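Local coordinates for Serine/threonine-protein kinase/endoribonuclease IRE1 (Saccharomyces cerevisiae, PDB 2BE1) that senses unfolded proteins in the endoplasmic reticulum lumen through its N-terminal domain, the part represented here, and in response activates its own kinase and HAC1-splicing endoribonuclease, at residues D26-I32 with W236-F241; L44-Q48 with L59-P63; I216-R220 with F298-S304; G247-V251 with L262-P266; N278-L282 with A292-Q296. One frame throughout, in Å; residues are numbered along the deposited sequence.

Interaction 1: residues D26-I32 with W236-F241; sequences DRRNGHI and WVSPTF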
# COMPACT_ATOMS: atom_id res chain seq x y z
N ASP A 26 23.02 -24.70 1.06
CA ASP A 26 24.44 -24.50 1.25
C ASP A 26 25.11 -24.15 -0.05
O ASP A 26 25.32 -25.00 -0.89
CB ASP A 26 25.09 -25.76 1.82
CG ASP A 26 26.62 -25.68 1.89
OD1 ASP A 26 27.24 -26.70 2.20
OD2 ASP A 26 27.23 -24.62 1.62
N ARG A 27 25.49 -22.89 -0.16
CA ARG A 27 26.26 -22.35 -1.26
C ARG A 27 27.39 -23.21 -1.84
O ARG A 27 27.86 -22.98 -2.96
CB ARG A 27 26.87 -21.03 -0.79
CG ARG A 27 27.08 -20.05 -1.89
CD ARG A 27 27.77 -18.82 -1.44
NE ARG A 27 27.91 -17.89 -2.55
CZ ARG A 27 27.04 -16.90 -2.78
NH1 ARG A 27 25.97 -16.75 -1.97
NH2 ARG A 27 27.20 -16.03 -3.81
N ARG A 28 27.86 -24.19 -1.10
CA ARG A 28 29.04 -24.87 -1.60
C ARG A 28 28.77 -26.07 -2.42
O ARG A 28 29.63 -26.51 -3.15
CB ARG A 28 30.04 -25.18 -0.52
CG ARG A 28 31.07 -24.04 -0.36
CD ARG A 28 31.56 -24.02 1.07
NE ARG A 28 30.49 -24.51 1.94
CZ ARG A 28 30.66 -25.06 3.14
NH1 ARG A 28 29.58 -25.48 3.79
NH2 ARG A 28 31.88 -25.20 3.69
N ASN A 29 27.55 -26.58 -2.33
CA ASN A 29 27.22 -27.79 -3.01
C ASN A 29 25.76 -27.83 -3.42
O ASN A 29 25.36 -28.72 -4.17
CB ASN A 29 27.49 -28.91 -2.06
CG ASN A 29 26.93 -28.65 -0.72
OD1 ASN A 29 25.98 -27.90 -0.56
ND2 ASN A 29 27.50 -29.27 0.27
N GLY A 30 24.95 -26.90 -2.92
CA GLY A 30 23.49 -26.92 -3.17
C GLY A 30 22.72 -27.90 -2.29
O GLY A 30 21.62 -28.31 -2.64
N HIS A 31 23.33 -28.28 -1.17
CA HIS A 31 22.70 -29.06 -0.14
C HIS A 31 21.58 -28.27 0.53
O HIS A 31 21.73 -27.08 0.85
CB HIS A 31 23.77 -29.39 0.90
CG HIS A 31 24.51 -30.65 0.60
ND1 HIS A 31 24.85 -31.04 -0.68
CD2 HIS A 31 24.97 -31.63 1.42
CE1 HIS A 31 25.49 -32.20 -0.65
NE2 HIS A 31 25.56 -32.59 0.61
N ILE A 32 20.46 -28.96 0.76
CA ILE A 32 19.30 -28.34 1.38
C ILE A 32 19.40 -28.38 2.91
O ILE A 32 18.89 -29.28 3.56
CB ILE A 32 17.97 -28.91 0.78
CG1 ILE A 32 17.85 -28.44 -0.65
CG2 ILE A 32 16.76 -28.45 1.53
CD1 ILE A 32 16.77 -29.05 -1.42
N TRP A 236 27.63 -27.00 -9.40
CA TRP A 236 26.79 -27.93 -8.69
C TRP A 236 25.35 -27.83 -9.12
O TRP A 236 24.93 -26.82 -9.65
CB TRP A 236 27.02 -27.91 -7.16
CG TRP A 236 26.76 -26.63 -6.45
CD1 TRP A 236 27.67 -25.86 -5.79
CD2 TRP A 236 25.51 -26.00 -6.28
NE1 TRP A 236 27.06 -24.75 -5.23
CE2 TRP A 236 25.73 -24.82 -5.52
CE3 TRP A 236 24.20 -26.30 -6.69
CZ2 TRP A 236 24.72 -23.95 -5.18
CZ3 TRP A 236 23.16 -25.42 -6.35
CH2 TRP A 236 23.44 -24.25 -5.61
N VAL A 237 24.60 -28.91 -8.96
CA VAL A 237 23.14 -28.84 -9.09
C VAL A 237 22.46 -29.27 -7.76
O VAL A 237 22.84 -30.25 -7.13
CB VAL A 237 22.66 -29.65 -10.32
CG1 VAL A 237 21.19 -29.53 -10.50
CG2 VAL A 237 23.34 -29.16 -11.53
N SER A 238 21.46 -28.54 -7.32
CA SER A 238 20.84 -28.83 -6.04
C SER A 238 19.87 -30.01 -6.15
O SER A 238 19.49 -30.39 -7.27
CB SER A 238 20.00 -27.65 -5.67
OG SER A 238 18.82 -27.69 -6.48
N PRO A 239 19.39 -30.53 -5.01
CA PRO A 239 18.35 -31.53 -5.07
C PRO A 239 17.00 -30.87 -5.40
O PRO A 239 16.98 -29.66 -5.72
CB PRO A 239 18.35 -32.14 -3.67
CG PRO A 239 19.17 -31.32 -2.83
CD PRO A 239 19.71 -30.17 -3.62
N THR A 240 15.89 -31.62 -5.36
CA THR A 240 14.65 -30.99 -5.73
C THR A 240 13.97 -30.21 -4.64
O THR A 240 13.98 -30.61 -3.46
CB THR A 240 13.66 -31.93 -6.26
OG1 THR A 240 14.07 -32.18 -7.57
CG2 THR A 240 12.33 -31.21 -6.44
N PHE A 241 13.36 -29.10 -5.03
CA PHE A 241 12.58 -28.36 -4.07
C PHE A 241 11.11 -28.63 -4.37
O PHE A 241 10.73 -28.96 -5.55
CB PHE A 241 12.89 -26.89 -4.20
CG PHE A 241 14.30 -26.55 -3.86
CD1 PHE A 241 15.29 -26.51 -4.85
CD2 PHE A 241 14.64 -26.20 -2.53
CE1 PHE A 241 16.59 -26.12 -4.54
CE2 PHE A 241 15.94 -25.81 -2.19
CZ PHE A 241 16.92 -25.76 -3.18

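Interaction 2: residues L44-Q48 with L59-P63; sequences LIEIQ and LIIEP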
# COMPACT_ATOMS: atom_id res chain seq x y z
N LEU A 44 2.33 -17.93 -2.96
CA LEU A 44 2.98 -16.75 -3.60
C LEU A 44 2.07 -16.12 -4.60
O LEU A 44 2.01 -14.93 -4.71
CB LEU A 44 4.27 -17.13 -4.32
CG LEU A 44 5.61 -16.56 -3.95
CD1 LEU A 44 5.66 -16.45 -2.51
CD2 LEU A 44 6.61 -17.56 -4.36
N ILE A 45 1.37 -16.94 -5.35
CA ILE A 45 0.39 -16.43 -6.25
C ILE A 45 -0.89 -17.28 -6.21
O ILE A 45 -0.86 -18.49 -6.19
CB ILE A 45 0.99 -16.13 -7.70
CG1 ILE A 45 0.39 -16.96 -8.79
CG2 ILE A 45 2.41 -16.43 -7.75
CD1 ILE A 45 -0.99 -16.60 -9.07
N GLU A 46 -2.02 -16.61 -6.14
CA GLU A 46 -3.26 -17.27 -6.11
C GLU A 46 -4.25 -16.37 -6.81
O GLU A 46 -4.78 -15.43 -6.22
CB GLU A 46 -3.63 -17.53 -4.67
CG GLU A 46 -5.02 -18.07 -4.42
CD GLU A 46 -5.45 -17.77 -2.95
OE1 GLU A 46 -6.42 -16.94 -2.76
OE2 GLU A 46 -4.78 -18.32 -2.00
N ILE A 47 -4.41 -16.68 -8.10
CA ILE A 47 -5.33 -16.04 -9.02
C ILE A 47 -6.65 -16.76 -9.01
O ILE A 47 -6.72 -17.97 -9.11
CB ILE A 47 -4.82 -16.14 -10.48
CG1 ILE A 47 -3.61 -15.22 -10.72
CG2 ILE A 47 -5.96 -15.86 -11.50
CD1 ILE A 47 -2.61 -15.67 -11.85
N GLN A 48 -7.70 -15.96 -8.95
CA GLN A 48 -9.07 -16.45 -8.92
C GLN A 48 -9.97 -15.72 -9.93
O GLN A 48 -10.41 -14.61 -9.68
CB GLN A 48 -9.57 -16.25 -7.52
CG GLN A 48 -10.68 -17.13 -7.14
CD GLN A 48 -11.47 -16.43 -6.07
OE1 GLN A 48 -12.70 -16.49 -6.06
NE2 GLN A 48 -10.77 -15.71 -5.18
N LEU A 59 -5.72 -15.79 -16.49
CA LEU A 59 -4.84 -14.75 -15.96
C LEU A 59 -3.60 -15.36 -15.42
O LEU A 59 -3.69 -16.38 -14.73
CB LEU A 59 -5.51 -13.99 -14.84
CG LEU A 59 -4.84 -12.65 -14.50
CD1 LEU A 59 -4.51 -11.85 -15.74
CD2 LEU A 59 -5.69 -11.83 -13.60
N ILE A 60 -2.45 -14.75 -15.70
CA ILE A 60 -1.17 -15.33 -15.36
C ILE A 60 -0.25 -14.26 -14.89
O ILE A 60 -0.04 -13.29 -15.61
CB ILE A 60 -0.51 -15.96 -16.58
CG1 ILE A 60 -1.40 -17.07 -17.12
CG2 ILE A 60 0.87 -16.52 -16.24
CD1 ILE A 60 -1.18 -17.42 -18.49
N ILE A 61 0.33 -14.42 -13.69
CA ILE A 61 1.40 -13.46 -13.24
C ILE A 61 2.78 -14.05 -13.02
O ILE A 61 2.96 -15.26 -12.69
CB ILE A 61 1.02 -12.76 -11.99
CG1 ILE A 61 1.07 -13.75 -10.86
CG2 ILE A 61 -0.41 -12.15 -12.12
CD1 ILE A 61 -0.02 -13.45 -9.89
N GLU A 62 3.78 -13.23 -13.26
CA GLU A 62 5.12 -13.73 -13.02
C GLU A 62 5.38 -13.44 -11.54
O GLU A 62 5.28 -12.27 -11.10
CB GLU A 62 6.17 -13.09 -13.91
CG GLU A 62 7.57 -13.41 -13.48
CD GLU A 62 8.60 -12.77 -14.38
OE1 GLU A 62 9.60 -13.42 -14.81
OE2 GLU A 62 8.39 -11.60 -14.68
N PRO A 63 5.66 -14.48 -10.75
CA PRO A 63 5.77 -14.27 -9.32
C PRO A 63 7.13 -13.72 -9.08
O PRO A 63 8.04 -14.46 -8.72
CB PRO A 63 5.72 -15.68 -8.75
CG PRO A 63 6.32 -16.48 -9.77
CD PRO A 63 5.90 -15.88 -11.10

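Interaction 3: residues I216-R220 with F298-S304; sequences IAPFR and FPSLVES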
# COMPACT_ATOMS: atom_id res chain seq x y z
N ILE A 216 24.48 -18.56 -8.80
CA ILE A 216 23.61 -19.70 -8.79
C ILE A 216 22.24 -19.21 -9.29
O ILE A 216 21.98 -18.03 -9.16
CB ILE A 216 23.56 -20.41 -7.43
CG1 ILE A 216 22.30 -20.01 -6.77
CG2 ILE A 216 24.71 -20.09 -6.45
CD1 ILE A 216 21.62 -21.14 -6.16
N ALA A 217 21.43 -20.09 -9.90
CA ALA A 217 20.15 -19.74 -10.54
C ALA A 217 19.13 -20.89 -10.48
O ALA A 217 19.52 -22.03 -10.32
CB ALA A 217 20.37 -19.35 -11.98
N PRO A 218 17.81 -20.59 -10.59
CA PRO A 218 16.84 -21.65 -10.76
C PRO A 218 16.95 -22.32 -12.09
O PRO A 218 17.07 -21.66 -13.12
CB PRO A 218 15.49 -20.93 -10.63
CG PRO A 218 15.73 -19.68 -10.81
CD PRO A 218 17.11 -19.32 -10.46
N PHE A 219 16.90 -23.63 -12.02
CA PHE A 219 17.22 -24.54 -13.09
C PHE A 219 16.15 -25.60 -13.16
O PHE A 219 15.25 -25.62 -12.31
CB PHE A 219 18.56 -25.25 -12.79
CG PHE A 219 19.12 -26.02 -13.97
CD1 PHE A 219 19.14 -25.45 -15.27
CD2 PHE A 219 19.63 -27.30 -13.80
CE1 PHE A 219 19.65 -26.15 -16.38
CE2 PHE A 219 20.15 -28.02 -14.88
CZ PHE A 219 20.17 -27.45 -16.18
N ARG A 220 16.28 -26.53 -14.11
CA ARG A 220 15.21 -27.45 -14.51
C ARG A 220 14.79 -28.38 -13.36
O ARG A 220 15.59 -28.66 -12.45
CB ARG A 220 15.56 -28.14 -15.82
CG ARG A 220 15.18 -29.57 -15.95
CD ARG A 220 16.40 -30.51 -15.89
NE ARG A 220 17.22 -30.40 -17.10
CZ ARG A 220 18.44 -30.93 -17.26
NH1 ARG A 220 19.03 -31.64 -16.26
NH2 ARG A 220 19.12 -30.77 -18.41
N PHE A 298 14.40 -15.35 -15.87
CA PHE A 298 14.75 -16.73 -15.57
C PHE A 298 15.34 -17.43 -16.77
O PHE A 298 14.93 -18.61 -17.09
CB PHE A 298 13.58 -17.53 -15.00
CG PHE A 298 12.93 -16.92 -13.83
CD1 PHE A 298 11.92 -15.95 -13.99
CD2 PHE A 298 13.35 -17.27 -12.55
CE1 PHE A 298 11.33 -15.37 -12.85
CE2 PHE A 298 12.76 -16.75 -11.41
CZ PHE A 298 11.74 -15.80 -11.56
N PRO A 299 16.36 -16.78 -17.38
CA PRO A 299 16.94 -17.15 -18.66
C PRO A 299 17.35 -18.57 -18.55
O PRO A 299 17.07 -19.41 -19.42
CB PRO A 299 18.19 -16.32 -18.68
CG PRO A 299 18.49 -16.14 -17.23
CD PRO A 299 17.15 -15.69 -16.79
N SER A 300 17.99 -18.85 -17.44
CA SER A 300 18.61 -20.13 -17.30
C SER A 300 17.60 -21.31 -17.38
O SER A 300 17.87 -22.35 -18.05
CB SER A 300 19.43 -20.13 -16.00
OG SER A 300 20.08 -21.38 -15.81
N LEU A 301 16.46 -21.12 -16.71
CA LEU A 301 15.34 -22.06 -16.68
C LEU A 301 14.59 -22.09 -18.01
O LEU A 301 14.43 -23.15 -18.63
CB LEU A 301 14.37 -21.67 -15.60
CG LEU A 301 13.34 -22.75 -15.31
CD1 LEU A 301 13.23 -22.92 -13.86
CD2 LEU A 301 12.02 -22.30 -15.86
N VAL A 302 14.14 -20.93 -18.45
CA VAL A 302 13.47 -20.88 -19.72
C VAL A 302 14.16 -21.63 -20.89
O VAL A 302 13.51 -22.24 -21.78
CB VAL A 302 13.25 -19.47 -20.11
CG1 VAL A 302 12.44 -19.42 -21.42
CG2 VAL A 302 12.50 -18.79 -19.00
N GLU A 303 15.48 -21.60 -20.89
CA GLU A 303 16.23 -22.12 -22.03
C GLU A 303 16.36 -23.60 -21.89
O GLU A 303 16.42 -24.27 -22.86
CB GLU A 303 17.57 -21.39 -22.08
CG GLU A 303 18.77 -22.19 -22.52
CD GLU A 303 20.02 -21.79 -21.69
OE1 GLU A 303 20.04 -22.02 -20.42
OE2 GLU A 303 20.98 -21.24 -22.32
N SER A 304 16.36 -24.11 -20.65
CA SER A 304 16.39 -25.56 -20.36
C SER A 304 14.98 -26.19 -20.35
O SER A 304 14.74 -27.32 -19.92
CB SER A 304 17.09 -25.79 -19.01
OG SER A 304 16.20 -25.62 -17.91

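Interaction 4: residues G247-V251 with L262-P266; sequences GLFDV and LVPHP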
# COMPACT_ATOMS: atom_id res chain seq x y z
N GLY A 247 12.70 -17.18 -5.78
CA GLY A 247 13.40 -16.17 -4.97
C GLY A 247 14.77 -16.61 -4.44
O GLY A 247 14.93 -17.78 -3.97
N LEU A 248 15.76 -15.70 -4.49
CA LEU A 248 17.14 -16.13 -4.11
C LEU A 248 18.04 -15.15 -3.28
O LEU A 248 18.40 -14.06 -3.79
CB LEU A 248 17.85 -16.59 -5.39
CG LEU A 248 18.92 -17.61 -5.06
CD1 LEU A 248 18.28 -18.62 -4.19
CD2 LEU A 248 19.46 -18.31 -6.31
N PHE A 249 18.42 -15.48 -2.05
CA PHE A 249 19.23 -14.44 -1.31
C PHE A 249 20.61 -14.86 -0.88
O PHE A 249 20.80 -15.97 -0.37
CB PHE A 249 18.53 -13.92 -0.09
CG PHE A 249 17.22 -13.29 -0.38
CD1 PHE A 249 16.01 -13.98 -0.16
CD2 PHE A 249 17.16 -11.99 -0.85
CE1 PHE A 249 14.75 -13.35 -0.40
CE2 PHE A 249 15.92 -11.35 -1.10
CZ PHE A 249 14.71 -12.05 -0.90
N ASP A 250 21.57 -13.94 -1.09
CA ASP A 250 22.94 -14.05 -0.54
C ASP A 250 22.84 -13.67 0.93
O ASP A 250 21.99 -12.87 1.28
CB ASP A 250 23.92 -13.15 -1.30
CG ASP A 250 24.56 -13.87 -2.50
OD1 ASP A 250 24.38 -15.10 -2.61
OD2 ASP A 250 25.26 -13.26 -3.35
N VAL A 251 23.64 -14.28 1.80
CA VAL A 251 23.70 -13.77 3.20
C VAL A 251 25.11 -13.29 3.65
O VAL A 251 26.05 -14.01 3.63
CB VAL A 251 22.90 -14.67 4.28
CG1 VAL A 251 22.53 -15.99 3.74
CG2 VAL A 251 23.63 -14.82 5.59
N LEU A 262 20.94 -9.94 4.96
CA LEU A 262 20.77 -10.62 3.70
C LEU A 262 20.48 -9.72 2.47
O LEU A 262 19.79 -8.70 2.53
CB LEU A 262 19.82 -11.79 3.90
CG LEU A 262 18.34 -11.58 3.85
CD1 LEU A 262 18.07 -11.76 2.43
CD2 LEU A 262 17.64 -12.64 4.60
N VAL A 263 21.07 -10.08 1.34
CA VAL A 263 20.93 -9.27 0.14
C VAL A 263 20.61 -10.19 -1.08
O VAL A 263 20.95 -11.40 -1.05
CB VAL A 263 22.17 -8.35 -0.06
CG1 VAL A 263 23.21 -8.52 1.05
CG2 VAL A 263 22.80 -8.58 -1.41
N PRO A 264 19.88 -9.68 -2.12
CA PRO A 264 19.49 -10.61 -3.19
C PRO A 264 20.70 -11.00 -3.95
O PRO A 264 21.62 -10.19 -4.10
CB PRO A 264 18.59 -9.78 -4.09
CG PRO A 264 19.03 -8.38 -3.86
CD PRO A 264 19.32 -8.34 -2.37
N HIS A 265 20.68 -12.26 -4.39
CA HIS A 265 21.74 -12.82 -5.20
C HIS A 265 21.67 -12.21 -6.61
O HIS A 265 20.59 -12.15 -7.17
CB HIS A 265 21.57 -14.33 -5.25
CG HIS A 265 22.71 -15.02 -5.91
ND1 HIS A 265 23.01 -14.87 -7.24
CD2 HIS A 265 23.64 -15.87 -5.42
CE1 HIS A 265 24.06 -15.61 -7.56
NE2 HIS A 265 24.46 -16.21 -6.46
N PRO A 266 22.81 -11.76 -7.19
CA PRO A 266 22.74 -10.91 -8.39
C PRO A 266 22.17 -11.74 -9.49
O PRO A 266 21.72 -12.83 -9.21
CB PRO A 266 24.21 -10.55 -8.68
CG PRO A 266 25.02 -11.52 -7.93
CD PRO A 266 24.21 -12.03 -6.80

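Interaction 5: residues N278-L282 with A292-Q296; sequences NKVYL and ALSSQ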
# COMPACT_ATOMS: atom_id res chain seq x y z
N ASN A 278 12.70 -13.23 -25.85
CA ASN A 278 11.33 -12.80 -25.52
C ASN A 278 10.35 -13.98 -25.35
O ASN A 278 9.14 -13.84 -25.53
CB ASN A 278 10.78 -11.83 -26.59
CG ASN A 278 10.97 -12.36 -28.07
OD1 ASN A 278 11.73 -11.77 -28.86
ND2 ASN A 278 10.29 -13.46 -28.43
N LYS A 279 10.89 -15.15 -25.04
CA LYS A 279 10.05 -16.29 -24.69
C LYS A 279 9.80 -16.47 -23.20
O LYS A 279 10.73 -16.45 -22.40
CB LYS A 279 10.64 -17.57 -25.24
CG LYS A 279 12.12 -17.59 -25.32
CD LYS A 279 12.50 -18.60 -26.40
CE LYS A 279 14.00 -18.95 -26.38
NZ LYS A 279 14.41 -20.10 -27.24
N VAL A 280 8.55 -16.67 -22.81
CA VAL A 280 8.27 -17.00 -21.43
C VAL A 280 7.77 -18.44 -21.24
O VAL A 280 7.18 -19.03 -22.14
CB VAL A 280 7.35 -15.97 -20.79
CG1 VAL A 280 6.70 -15.13 -21.84
CG2 VAL A 280 6.37 -16.63 -19.86
N TYR A 281 8.05 -18.98 -20.06
CA TYR A 281 7.66 -20.31 -19.66
C TYR A 281 6.46 -20.25 -18.73
O TYR A 281 6.47 -19.45 -17.81
CB TYR A 281 8.80 -20.84 -18.87
CG TYR A 281 8.44 -22.03 -18.08
CD1 TYR A 281 8.45 -23.31 -18.67
CD2 TYR A 281 8.11 -21.91 -16.74
CE1 TYR A 281 8.12 -24.45 -17.93
CE2 TYR A 281 7.78 -23.06 -16.00
CZ TYR A 281 7.78 -24.30 -16.61
OH TYR A 281 7.43 -25.39 -15.90
N LEU A 282 5.42 -21.06 -18.98
CA LEU A 282 4.16 -21.10 -18.17
C LEU A 282 4.07 -22.41 -17.44
O LEU A 282 4.58 -23.45 -17.91
CB LEU A 282 2.92 -21.08 -19.02
CG LEU A 282 2.78 -19.89 -19.96
CD1 LEU A 282 1.46 -19.94 -20.78
CD2 LEU A 282 2.92 -18.58 -19.08
N ALA A 292 3.92 -17.20 -14.86
CA ALA A 292 4.92 -17.05 -15.94
C ALA A 292 6.32 -16.83 -15.39
O ALA A 292 6.49 -16.28 -14.30
CB ALA A 292 4.55 -15.93 -16.82
N LEU A 293 7.33 -17.23 -16.17
CA LEU A 293 8.71 -16.92 -15.87
C LEU A 293 9.31 -16.44 -17.18
O LEU A 293 9.52 -17.22 -18.12
CB LEU A 293 9.43 -18.15 -15.28
CG LEU A 293 8.71 -18.85 -14.11
CD1 LEU A 293 9.53 -19.92 -13.63
CD2 LEU A 293 8.54 -17.96 -12.95
N SER A 294 9.53 -15.13 -17.26
CA SER A 294 10.13 -14.49 -18.44
C SER A 294 11.54 -14.95 -18.56
O SER A 294 12.20 -15.29 -17.55
CB SER A 294 10.21 -13.00 -18.23
OG SER A 294 11.03 -12.63 -17.11
N SER A 295 12.09 -14.92 -19.76
CA SER A 295 13.50 -15.25 -19.78
C SER A 295 14.39 -14.07 -19.27
O SER A 295 15.59 -14.30 -18.98
CB SER A 295 13.93 -15.70 -21.15
OG SER A 295 13.54 -14.69 -22.07
N GLN A 296 13.83 -12.85 -19.16
CA GLN A 296 14.57 -11.75 -18.52
C GLN A 296 14.95 -12.24 -17.14
O GLN A 296 16.12 -12.30 -16.78
CB GLN A 296 13.70 -10.53 -18.35
CG GLN A 296 13.27 -9.87 -19.64
CD GLN A 296 12.73 -10.92 -20.65
OE1 GLN A 296 13.50 -11.64 -21.31
NE2 GLN A 296 11.40 -10.99 -20.78

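Interaction 1: residues D26-I32 with W236-F241
W236 lays one face of its indole under the N29-G30 peptide, and this is the tight part of the contact. CA of G30 stands 3.4 Å from the centroid of the W236 six-membered ring, 8° off the ring normal, a CH-pi contact. Glycine suits the place doubly: its phi is positive, and a CB would collide with the indole. W236 NE1 donates to R27 O at 3.0 Å, approaching above the carbonyl plane and, with the stacking, restraining the ring's rotation. A leucine in place of W236 would probably leave R27 O without this donor and uncover the turn above the lost ring. Further along, I32 CD1 lies over the F241 ring face, 3.8 Å from its centroid, and 3.6 Å from P239 CG. The loose side belongs to R28, T240 and the N29 side chain, which start away from the contact. The exposed R28 reaches back to grip the buried D26 carboxylate side-on, with D11 as second acid partner; D26 and N29 each close an Asx turn, N29 OD1 accepting from H31 N. The turn links strands 22-26 and 31-36 of the five-stranded sheet; W236 comes from edge strand 234-237 of another sheet, packing also on L224 and A226 of strand 223-227.

Interaction 2: residues L44-Q48 with L59-P63
I45 and I47 push their side chains against L59, I61 and P63 in a hydrophobic sheet-to-sheet packing within the lumenal domain: strand 45-46 belongs to a six-stranded antiparallel sheet, strand 57-61 to a three-stranded one, and no hydrogen bond crosses between the segments. The two chains run in opposite senses, I45 lying by P63 and I47 by L59. Alternation along extended chain does the sorting. I45, I47, L59, I61 and P63 turn inward, whereas E46, Q48, I60 and E62 turn away, so that the facing surfaces are apolar. I61 is the central bump. Its CG1 sits between its own backbone N and carbonyl carbon (chi1 71°), which sends CD1 out into the hollow between I45 and I47. I61 and I45 meet tip to tip, CD1 to CD1 3.4 Å, and the tips of I61 and I47 come together in the same manner, CD1 to CD1 3.9 Å. On one flank, I45 CG2 rests on the ring of P63, 3.5 Å from its CB; a proline offers here a compact apolar surface without a flexible chain. On the other flank I47 crosses L59 at about a right angle, its CG2 being 3.9 Å from L59 CB. The outward I60 packs on W290 and A292 of strand 290-294, so strand 57-61 has apolar neighbours on both faces. The other branch of I47 settles over the L59-I61 backbone, its CD1 3.8 Å from I60 CA and 3.7 Å from I61 N.

Interaction 3: residues I216-R220 with F298-S304
L301 reaches from its helix to the backbone of P218 and F219. Its CB lies 3.7 Å from P218 O; CG then leaves anti to the backbone N (chi1 -168°), which carries the branch out to the backbone of F219; at the tip, CD1 arrives 3.7 Å from F219 O and, more loosely, 4.4 Å from P218 CB. Leucine suits this buried spot because its length spans two residues of the strand, and L293 and I244 also pack against it. The unit is a short helix, 299-303, laid against strand 216-219, an edge strand of a three-stranded antiparallel sheet; the two axes approach to 6.7 Å, and their directions differ by 30°. At the helix start, the N-cap residue F298 turns its ring edge to P218, with CD2 3.8 Å from P218 CG, while the small A217 and S300 let strand and helix come close. Past the last turn, S304 CB touches F219 CE1 at 3.7 Å, obliquely to the ring. S304 OG donates to L301 O (3.1 Å), in the carbonyl plane and on a lone pair, which satisfies the hydroxyl within its own helix end. The bent R220 chain brings its guanidinium face over F219 CZ.

Interaction 4: residues G247-V251 with L262-P266
D250 O accepts the backbone N of V263 at 2.9 Å with an N-H...O angle of 157°, and D250 N returns a weak, bent bond to V263 O. Two residues further along each chain, H265 N donates to L248 O at 3.0 Å and 176°, nearly straight. Between these lies the non-hydrogen-bonded pair F249 and P264, a fitting place for proline, since the partner strand asks for no N-H there. These are the bonds of an antiparallel beta hairpin, strands 245-254 and 259-264. Its side chains sort by face. L262 and V251 share one face, their CB atoms 4.2 Å apart. L262 takes the crowded position, CG between backbone N and carbonyl carbon (chi1 84°), and this swings CD1 against CB and CG of F249. The F249 ring turns its edge to the V263-P264 peptide, with CD2 4.2 Å from P264 CB. On the other face D250 lies obliquely across H265. OD1 of D250 looks to the carbon CD2 of the imidazole, not to a nitrogen, and NE2 of H265 remains 4.0 Å off. The ring is held by its other nitrogen, ND1 donating to P266 O at 3.1 Å within the ring plane. D250 instead finds its salt-bridge mate in R27, from the turn after strand 22-26, so an acid suits this buried position. Strand 259-264 is an outer strand of the five-stranded sheet; strand 245-254 is bonded on its other side to strand 8-17, while L248 and H265 both touch I216 of strand 216-219.

Interaction 5: residues N278-L282 with A292-Q296
Y281 and L293 exchange both of their backbone bonds: Y281 N donates to L293 O at 3.0 Å and 176°, and L293 N to Y281 O at 2.9 Å and 149°. Beyond them the pairing frays, for S295 N reaches K279 O only by a weak bond of 3.3 Å. The polar groups that point outward find other partners. The backbones of V280 and L282 are bonded to H336 and G334, and A292 is bonded to I61 of strand 57-61. All this belongs to a beta hairpin, strands 280-284 and 290-294, the first of which is the middle strand of a three-stranded antiparallel sheet completed by 334-336. Side-chain hydroxyls are provided for as well: Y281 OH bonds to D283 OD1, and the buried S294 OG has E62 OE1 and N297 N. The hydroxyl of S295, in a residue leaving the strand, lies between its own backbone N and carbonyl carbon (chi1 54°) and donates to Q296 OE1 at 3.1 Å, tilted from the amide plane. A valine in place of S295 would probably leave Q296 OE1 without that donor and the glutamine amide freer to turn. Apolar atoms fill the rest. A292 is small enough to receive two neighbours at its single CB, V280 CG2 at 3.6 Å and L282 CD2 at 3.8 Å. On the opposite face, Y281 and L293 lie side by side, pointing the same way, with Y281 CD2 4.0 Å from L293 CD1; L301 of helix 299-303 packs on both.

In the fold
Interaction 2 is the most buried and wholly apolar, its centre about 9 Å from the centre of the chain, whereas interaction 1, its centre about 19 Å from that point, adds charged and solvent-facing groups to its aromatic packing. Interactions 4 and 5 are hairpins knit by backbone bonds; 1, 2 and 3 join separate elements mainly through side chains. Interactions 1 and 4 reach the same five-stranded sheet and are tied by the R27-D250 salt bridge. I216 of interaction 3 packs against W236 of interaction 1 and L248 of interaction 4. Interaction 3 also reaches interaction 5, on the same side of the chain's centre, F298 and V302 pressing on 292-296, and E62 bonds to S294, joining 2 to 5.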